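PDB 2X8X: Tlr1789 protein from Thermosynechococcus elongatus, which probably serves, as a cyanobacterial Omp85 protein, in inserting or translocating proteins at the outer membrane, this chain being its N-terminal part with three POTRA domains. Local coordinates for residues Q21-Y24 against Q25-T29; Q88-Q92 against E93-E97; L107-R110 against E111-A114. All coordinates share one frame; numbering follows the deposited sequence.

Interaction 1 of 3, residues Q21-Y24 against Q25-T29; sequences QLVY and QVIST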
loop_
_atom_site.group_PDB
_atom_site.type_symbol
_atom_site.label_atom_id
_atom_site.label_comp_id
_atom_site.label_asym_id
_atom_site.label_seq_id
_atom_site.Cartn_x
_atom_site.Cartn_y
_atom_site.Cartn_z
ATOM N N GLN A 21 -8.162 15.342 24.200
ATOM C CA GLN A 21 -9.254 16.245 23.790
ATOM C C GLN A 21 -10.009 15.651 22.574
ATOM O O GLN A 21 -11.240 15.672 22.512
ATOM C CB GLN A 21 -8.732 17.648 23.503
ATOM C CG GLN A 21 -8.416 18.496 24.806
ATOM C CD GLN A 21 -6.897 18.668 25.044
ATOM O OE1 GLN A 21 -6.076 18.067 24.334
ATOM N NE2 GLN A 21 -6.524 19.508 26.019
ATOM N N LEU A 22 -9.261 15.053 21.644
ATOM C CA LEU A 22 -9.873 14.380 20.482
ATOM C C LEU A 22 -10.877 13.290 20.834
ATOM O O LEU A 22 -11.931 13.248 20.214
ATOM C CB LEU A 22 -8.797 13.815 19.550
ATOM C CG LEU A 22 -9.332 13.080 18.326
ATOM C CD1 LEU A 22 -9.874 14.086 17.235
ATOM C CD2 LEU A 22 -8.223 12.160 17.817
ATOM N N VAL A 23 -10.522 12.415 21.786
ATOM C CA VAL A 23 -11.395 11.382 22.305
ATOM C C VAL A 23 -12.684 12.001 22.850
ATOM O O VAL A 23 -13.794 11.539 22.521
ATOM C CB VAL A 23 -10.686 10.525 23.411
ATOM C CG1 VAL A 23 -11.640 9.467 24.036
ATOM C CG2 VAL A 23 -9.455 9.825 22.833
ATOM N N TYR A 24 -12.556 13.045 23.667
ATOM C CA TYR A 24 -13.769 13.696 24.183
ATOM C C TYR A 24 -14.621 14.288 23.086
ATOM O O TYR A 24 -15.823 14.274 23.188
ATOM C CB TYR A 24 -13.439 14.798 25.170
ATOM C CG TYR A 24 -13.158 14.270 26.543
ATOM C CD1 TYR A 24 -14.156 13.596 27.270
ATOM C CD2 TYR A 24 -11.907 14.440 27.132
ATOM C CE1 TYR A 24 -13.886 13.090 28.543
ATOM C CE2 TYR A 24 -11.639 13.964 28.416
ATOM C CZ TYR A 24 -12.628 13.284 29.095
ATOM O OH TYR A 24 -12.356 12.783 30.341
ATOM N N GLN A 25 -13.990 14.841 22.060
ATOM C CA GLN A 25 -14.639 15.488 20.923
ATOM C C GLN A 25 -15.470 14.455 20.146
ATOM O O GLN A 25 -16.520 14.768 19.686
ATOM C CB GLN A 25 -13.499 16.050 20.069
ATOM C CG GLN A 25 -13.747 16.966 18.862
ATOM C CD GLN A 25 -12.461 17.816 18.497
ATOM O OE1 GLN A 25 -11.322 17.326 18.587
ATOM N NE2 GLN A 25 -12.663 19.086 18.082
ATOM N N VAL A 26 -15.005 13.206 20.013
ATOM C CA VAL A 26 -15.639 12.265 19.073
ATOM C C VAL A 26 -16.701 11.359 19.724
ATOM O O VAL A 26 -17.523 10.789 19.053
ATOM C CB VAL A 26 -14.589 11.394 18.294
ATOM C CG1 VAL A 26 -13.521 12.257 17.627
ATOM C CG2 VAL A 26 -13.905 10.471 19.201
ATOM N N ILE A 27 -16.686 11.223 21.026
ATOM C CA ILE A 27 -17.681 10.356 21.693
ATOM C C ILE A 27 -18.953 11.160 21.969
ATOM O O ILE A 27 -18.919 12.400 21.982
ATOM C CB ILE A 27 -17.151 9.750 23.022
ATOM C CG1 ILE A 27 -16.989 10.866 24.068
ATOM C CG2 ILE A 27 -15.874 8.844 22.722
ATOM C CD1 ILE A 27 -16.191 10.534 25.351
ATOM N N SER A 28 -20.074 10.479 22.164
ATOM C CA SER A 28 -21.263 11.221 22.495
ATOM C C SER A 28 -21.575 11.096 23.978
ATOM O O SER A 28 -22.380 11.851 24.483
ATOM C CB SER A 28 -22.451 10.779 21.625
ATOM O OG SER A 28 -22.664 9.369 21.816
ATOM N N THR A 29 -20.971 10.123 24.664
ATOM C CA THR A 29 -21.266 9.899 26.079
ATOM C C THR A 29 -20.593 10.986 26.930
ATOM O O THR A 29 -19.360 11.215 26.851
ATOM C CB THR A 29 -20.899 8.451 26.548
ATOM O OG1 THR A 29 -21.505 7.477 25.660
ATOM C CG2 THR A 29 -21.426 8.230 27.963
#
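The carbonyl oxygen of Val23 accepts two backbone bonds at the C-terminal end of helix 17-26, from Val26 and from Ile27 just beyond it. Ile27 N lies 3.3 Å from Val23 O and comes in nearly along the C=O axis, whereas Val26 N, 3.2 Å from the same Val23 O, stands above the carbonyl plane on the same face. Two residues earlier the bond is the ordinary i to i+4 one, Gln25 N to Gln21 O at 2.9 Å. Ile27 is the first residue to leave helical angles. This end belongs to the first POTRA domain, where the helix packs on strand 5-13 and helix 37-48: Val23 touches Val12 and Ile47, and Ile27 reaches Val10 and Ile47. Ile27 holds CG1 between its backbone N and carbonyl carbon (chi1 68°), which turns the side chain back over the carbonyl oxygens of Val23 and Tyr24. Its CD1 then lies 4.1 Å from Tyr24 CD1, obliquely to the ring, the two side chains running alongside each other in one direction. The phenol continues past this contact to bond through OH with Val10 O. On another flank Leu22 CD1 meets Val26 CG1 at 4.1 Å, and both residues also touch Thr50.

Interaction 2 of 3, residues Q88-Q92 against E93-E97; sequences QVLTQ and EKVNE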
loop_
_atom_site.group_PDB
_atom_site.type_symbol
_atom_site.label_atom_id
_atom_site.label_comp_id
_atom_site.label_asym_id
_atom_site.label_seq_id
_atom_site.Cartn_x
_atom_site.Cartn_y
_atom_site.Cartn_z
ATOM N N GLN A 88 13.804 -0.509 -5.275
ATOM C CA GLN A 88 14.953 -0.270 -6.181
ATOM C C GLN A 88 14.813 1.131 -6.737
ATOM O O GLN A 88 15.601 1.992 -6.413
ATOM C CB GLN A 88 15.001 -1.224 -7.387
ATOM C CG GLN A 88 15.453 -2.696 -7.110
ATOM C CD GLN A 88 14.228 -3.710 -6.976
ATOM O OE1 GLN A 88 13.037 -3.380 -7.314
ATOM N NE2 GLN A 88 14.527 -4.933 -6.481
ATOM N N VAL A 89 13.817 1.349 -7.589
ATOM C CA VAL A 89 13.611 2.690 -8.152
ATOM C C VAL A 89 13.011 3.682 -7.172
ATOM O O VAL A 89 13.173 4.878 -7.363
ATOM C CB VAL A 89 12.754 2.735 -9.445
ATOM C CG1 VAL A 89 13.511 2.059 -10.598
ATOM C CG2 VAL A 89 11.421 2.193 -9.212
ATOM N N LEU A 90 12.304 3.177 -6.159
ATOM C CA LEU A 90 11.961 3.954 -4.955
ATOM C C LEU A 90 13.096 3.904 -3.967
ATOM O O LEU A 90 13.502 2.833 -3.481
ATOM C CB LEU A 90 10.661 3.425 -4.317
ATOM C CG LEU A 90 10.147 4.068 -2.984
ATOM C CD1 LEU A 90 9.550 5.483 -3.144
ATOM C CD2 LEU A 90 9.083 3.103 -2.323
ATOM N N THR A 91 13.695 5.039 -3.692
ATOM C CA THR A 91 14.843 5.026 -2.779
ATOM C C THR A 91 14.346 5.236 -1.357
ATOM O O THR A 91 13.304 5.882 -1.126
ATOM C CB THR A 91 15.854 6.121 -3.147
ATOM O OG1 THR A 91 15.251 7.390 -2.910
ATOM C CG2 THR A 91 16.275 6.018 -4.657
ATOM N N GLN A 92 15.088 4.679 -0.384
ATOM C CA GLN A 92 14.839 4.961 1.016
ATOM C C GLN A 92 14.775 6.482 1.278
ATOM O O GLN A 92 13.956 6.928 2.072
ATOM C CB GLN A 92 15.876 4.266 1.927
ATOM C CG GLN A 92 15.587 4.504 3.422
ATOM C CD GLN A 92 14.211 3.949 3.869
ATOM O OE1 GLN A 92 13.896 2.736 3.657
ATOM N NE2 GLN A 92 13.417 4.804 4.555
ATOM N N GLU A 93 15.585 7.283 0.600
ATOM C CA GLU A 93 15.507 8.749 0.793
ATOM C C GLU A 93 14.167 9.374 0.352
ATOM O O GLU A 93 13.694 10.360 0.934
ATOM C CB GLU A 93 16.634 9.480 0.060
ATOM C CG GLU A 93 18.036 9.318 0.676
ATOM C CD GLU A 93 18.607 7.905 0.452
ATOM O OE1 GLU A 93 18.501 7.361 -0.692
ATOM O OE2 GLU A 93 19.154 7.332 1.430
ATOM N N LYS A 94 13.604 8.856 -0.738
ATOM C CA LYS A 94 12.285 9.319 -1.203
ATOM C C LYS A 94 11.184 8.938 -0.199
ATOM O O LYS A 94 10.275 9.705 0.072
ATOM C CB LYS A 94 11.995 8.700 -2.594
ATOM C CG LYS A 94 10.677 9.079 -3.197
ATOM C CD LYS A 94 10.524 10.576 -3.272
ATOM C CE LYS A 94 9.206 10.894 -3.941
ATOM N NZ LYS A 94 9.354 12.158 -4.646
ATOM N N VAL A 95 11.267 7.717 0.328
ATOM C CA VAL A 95 10.384 7.276 1.425
ATOM C C VAL A 95 10.486 8.205 2.630
ATOM O O VAL A 95 9.440 8.635 3.162
ATOM C CB VAL A 95 10.621 5.781 1.821
ATOM C CG1 VAL A 95 9.956 5.503 3.115
ATOM C CG2 VAL A 95 10.069 4.837 0.752
ATOM N N ASN A 96 11.709 8.619 2.992
ATOM C CA ASN A 96 11.937 9.521 4.154
ATOM C C ASN A 96 11.299 10.869 3.900
ATOM O O ASN A 96 10.641 11.460 4.777
ATOM C CB ASN A 96 13.435 9.756 4.473
ATOM C CG ASN A 96 14.170 8.500 4.960
ATOM O OD1 ASN A 96 15.418 8.405 4.855
ATOM N ND2 ASN A 96 13.438 7.537 5.491
ATOM N N GLU A 97 11.470 11.366 2.682
ATOM C CA GLU A 97 10.812 12.623 2.298
ATOM C C GLU A 97 9.255 12.545 2.306
ATOM O O GLU A 97 8.574 13.431 2.831
ATOM C CB GLU A 97 11.396 13.031 0.957
ATOM C CG GLU A 97 10.638 14.035 0.130
ATOM C CD GLU A 97 11.240 14.128 -1.294
ATOM O OE1 GLU A 97 12.353 13.541 -1.533
ATOM O OE2 GLU A 97 10.605 14.789 -2.160
#
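Thr91 ends the loop after strand 81-85 and Val95 sits one helical turn further on, joined to it by a nearly straight backbone bond, Val95 N to Thr91 O at 3.1 Å with an N-H...O angle of 170°. The next i to i+4 bond runs from Asn96 N to Gln92 O at 3.0 Å. Between Thr91 and Gln92 the chain passes from extended to helical backbone angles, and helix 92-99 begins.

Thr91 is its N-cap. The hydroxyl oxygen OG1 lies between the backbone N and the carbonyl carbon (chi1 67°), a rotation that brings it over the opening turn, where it accepts from Lys94 N at 3.1 Å. The first turn of a helix has amides without a carbonyl one turn back, and OG1 supplies an acceptor for one of them. The Thr91 and Lys94 side chains meet at about a right angle.

In this second POTRA domain, helix 92-99 lies against the sheet through Val95, which touches Val82 and Val84 of strand 81-85. Leu90 closes the apolar side from the loop: its CD2 is 3.7 Å from Val95 CG2, the side chains set crosswise, while its CD1 rests 3.8 Å from Lys94 CG, against the aliphatic part of the lysine. Leu90 also touches Ile119 and Tyr123, thereby bridging to helix 109-125.

Gln92 leaves the helix with CG opposite its own N (chi1 -177°) and bends at the next bond, which carries its amide to the edge strand: OE1 accepts from Val84 N and NE2 gives to Val82 O. That pair of bonds fixes the rotation of the amide, while NE2 also passes 3.8 Å from Val95 CG1. Farther along the helix, Lys94 NZ and Glu97 OE2 form a long salt bridge of 3.8 Å.

Interaction 3 of 3, residues L107-R110 against E111-A114; sequences LNLR and ELQA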
loop_
_atom_site.group_PDB
_atom_site.type_symbol
_atom_site.label_atom_id
_atom_site.label_comp_id
_atom_site.label_asym_id
_atom_site.label_seq_id
_atom_site.Cartn_x
_atom_site.Cartn_y
_atom_site.Cartn_z
ATOM N N LEU A 107 1.599 7.979 15.447
ATOM C CA LEU A 107 1.306 7.498 14.090
ATOM C C LEU A 107 -0.222 7.437 13.936
ATOM O O LEU A 107 -0.947 7.006 14.859
ATOM C CB LEU A 107 1.901 6.095 13.963
ATOM C CG LEU A 107 1.355 5.234 12.802
ATOM C CD1 LEU A 107 1.876 5.712 11.449
ATOM C CD2 LEU A 107 1.828 3.874 13.131
ATOM N N ASN A 108 -0.700 7.861 12.769
ATOM C CA ASN A 108 -2.079 7.789 12.406
ATOM C C ASN A 108 -2.184 6.906 11.150
ATOM O O ASN A 108 -1.530 7.169 10.133
ATOM C CB ASN A 108 -2.686 9.194 12.179
ATOM C CG ASN A 108 -4.151 9.118 11.902
ATOM O OD1 ASN A 108 -4.563 8.646 10.819
ATOM N ND2 ASN A 108 -4.989 9.558 12.871
ATOM N N LEU A 109 -2.945 5.823 11.224
ATOM C CA LEU A 109 -3.008 4.918 10.076
ATOM C C LEU A 109 -3.706 5.493 8.867
ATOM O O LEU A 109 -3.416 5.083 7.768
ATOM C CB LEU A 109 -3.636 3.595 10.439
ATOM C CG LEU A 109 -2.799 2.575 11.232
ATOM C CD1 LEU A 109 -3.393 1.195 11.028
ATOM C CD2 LEU A 109 -1.330 2.467 10.952
ATOM N N ARG A 110 -4.623 6.438 9.023
ATOM C CA ARG A 110 -5.146 7.142 7.830
ATOM C C ARG A 110 -4.053 7.969 7.132
ATOM O O ARG A 110 -3.961 7.940 5.925
ATOM C CB ARG A 110 -6.290 8.116 8.164
ATOM C CG ARG A 110 -7.427 7.598 8.922
ATOM C CD ARG A 110 -8.353 8.869 9.025
ATOM N NE ARG A 110 -9.622 8.620 9.685
ATOM C CZ ARG A 110 -10.819 8.778 9.125
ATOM N NH1 ARG A 110 -10.925 9.222 7.866
ATOM N NH2 ARG A 110 -11.916 8.472 9.827
ATOM N N GLU A 111 -3.269 8.739 7.884
ATOM C CA GLU A 111 -2.144 9.474 7.313
ATOM C C GLU A 111 -1.058 8.528 6.708
ATOM O O GLU A 111 -0.509 8.810 5.633
ATOM C CB GLU A 111 -1.456 10.336 8.356
ATOM C CG GLU A 111 -2.435 11.379 9.057
ATOM C CD GLU A 111 -1.734 12.224 10.208
ATOM O OE1 GLU A 111 -0.612 12.722 9.943
ATOM O OE2 GLU A 111 -2.295 12.410 11.349
ATOM N N LEU A 112 -0.774 7.433 7.368
ATOM C CA LEU A 112 0.098 6.419 6.774
ATOM C C LEU A 112 -0.407 5.926 5.459
ATOM O O LEU A 112 0.385 5.715 4.536
ATOM C CB LEU A 112 0.281 5.231 7.696
ATOM C CG LEU A 112 1.429 4.280 7.260
ATOM C CD1 LEU A 112 2.784 4.848 7.586
ATOM C CD2 LEU A 112 1.306 2.991 8.104
ATOM N N GLN A 113 -1.704 5.649 5.348
ATOM C CA GLN A 113 -2.286 5.224 4.082
ATOM C C GLN A 113 -2.188 6.343 3.017
ATOM O O GLN A 113 -1.954 6.080 1.845
ATOM C CB GLN A 113 -3.766 4.857 4.295
ATOM C CG GLN A 113 -4.426 4.205 3.079
ATOM C CD GLN A 113 -3.641 2.973 2.615
ATOM O OE1 GLN A 113 -3.457 2.777 1.433
ATOM N NE2 GLN A 113 -3.105 2.199 3.561
ATOM N N ALA A 114 -2.339 7.589 3.407
ATOM C CA ALA A 114 -2.085 8.683 2.445
ATOM C C ALA A 114 -0.606 8.661 1.951
ATOM O O ALA A 114 -0.348 8.839 0.738
ATOM C CB ALA A 114 -2.452 10.045 3.081
#
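Leu107 and Leu112 form the buried side of this helix start, while Arg110, Gln113 and Ala114 lie on its exposed side and Leu109, partly exposed, at the border. Leu112 is touched from two directions. Leu107 CD1 meets Leu112 CD1 at 4.1 Å from the loop, the chains set at a slant, and Leu109 CD2 lies 3.9 Å from Leu112 CD2, with those two side chains running alongside and pointing the same way. Beneath Leu107 and Leu112 is the sheet of the second POTRA domain: Leu107 touches Val139 and Val145, and Leu112 touches Pro137 and Val145. Leu109 touches Tyr76 instead.

The polar part sits at the N terminus of helix 109-125. Asn108 is the N-cap, and its CG stands opposite the backbone N (chi1 -176°), placing OD1 in front of the first turn. There OD1 accepts from Glu111 N at 3.2 Å, with the donor tilted 24° from the amide plane, and takes a weak second bond from Arg110 N. The backbone carbonyl of the same residue receives Leu112 N, at 2.9 Å from Asn108 O, while Asn108 ND2 reaches back to Thr50 O in the preceding domain.

Glu111 lays its extended chain across Asn108 at about a right angle, its OE2 3.3 Å from Asn108 CB, and its OE1 forms a salt bridge with Arg105. On the exposed side the contact is mostly backbone: Ala114 N gives to Arg110 O at 3.0 Å, and the arginine side chain leads away to Ala49 O through NH2.

With Asn108 bonded through both ends of its amide, the cap is held in rotation, and the carboxylate of Glu111 close to the helix start would probably be favoured by the helix dipole as well as by Arg105.

Following the chain from the N terminus, the three contacts lie in series; none nests in or crosses another. Interaction 1 ends helix 17-26 in the first POTRA domain, where the chain leaves for strand 34-35 and then helix 37-48. Interaction 2 rounds the loop from strand 81-85 into helix 92-99, and interaction 3 starts helix 109-125, the next helix in the chain, both within the second domain. Their centres are about 18 Å apart and their nearest atoms about 8 Å. Interactions 1 and 3 do not touch, their nearest atoms being about 6 Å apart, yet both meet Thr50 and Phe52, so the loop after helix 37-48 joins the two domains.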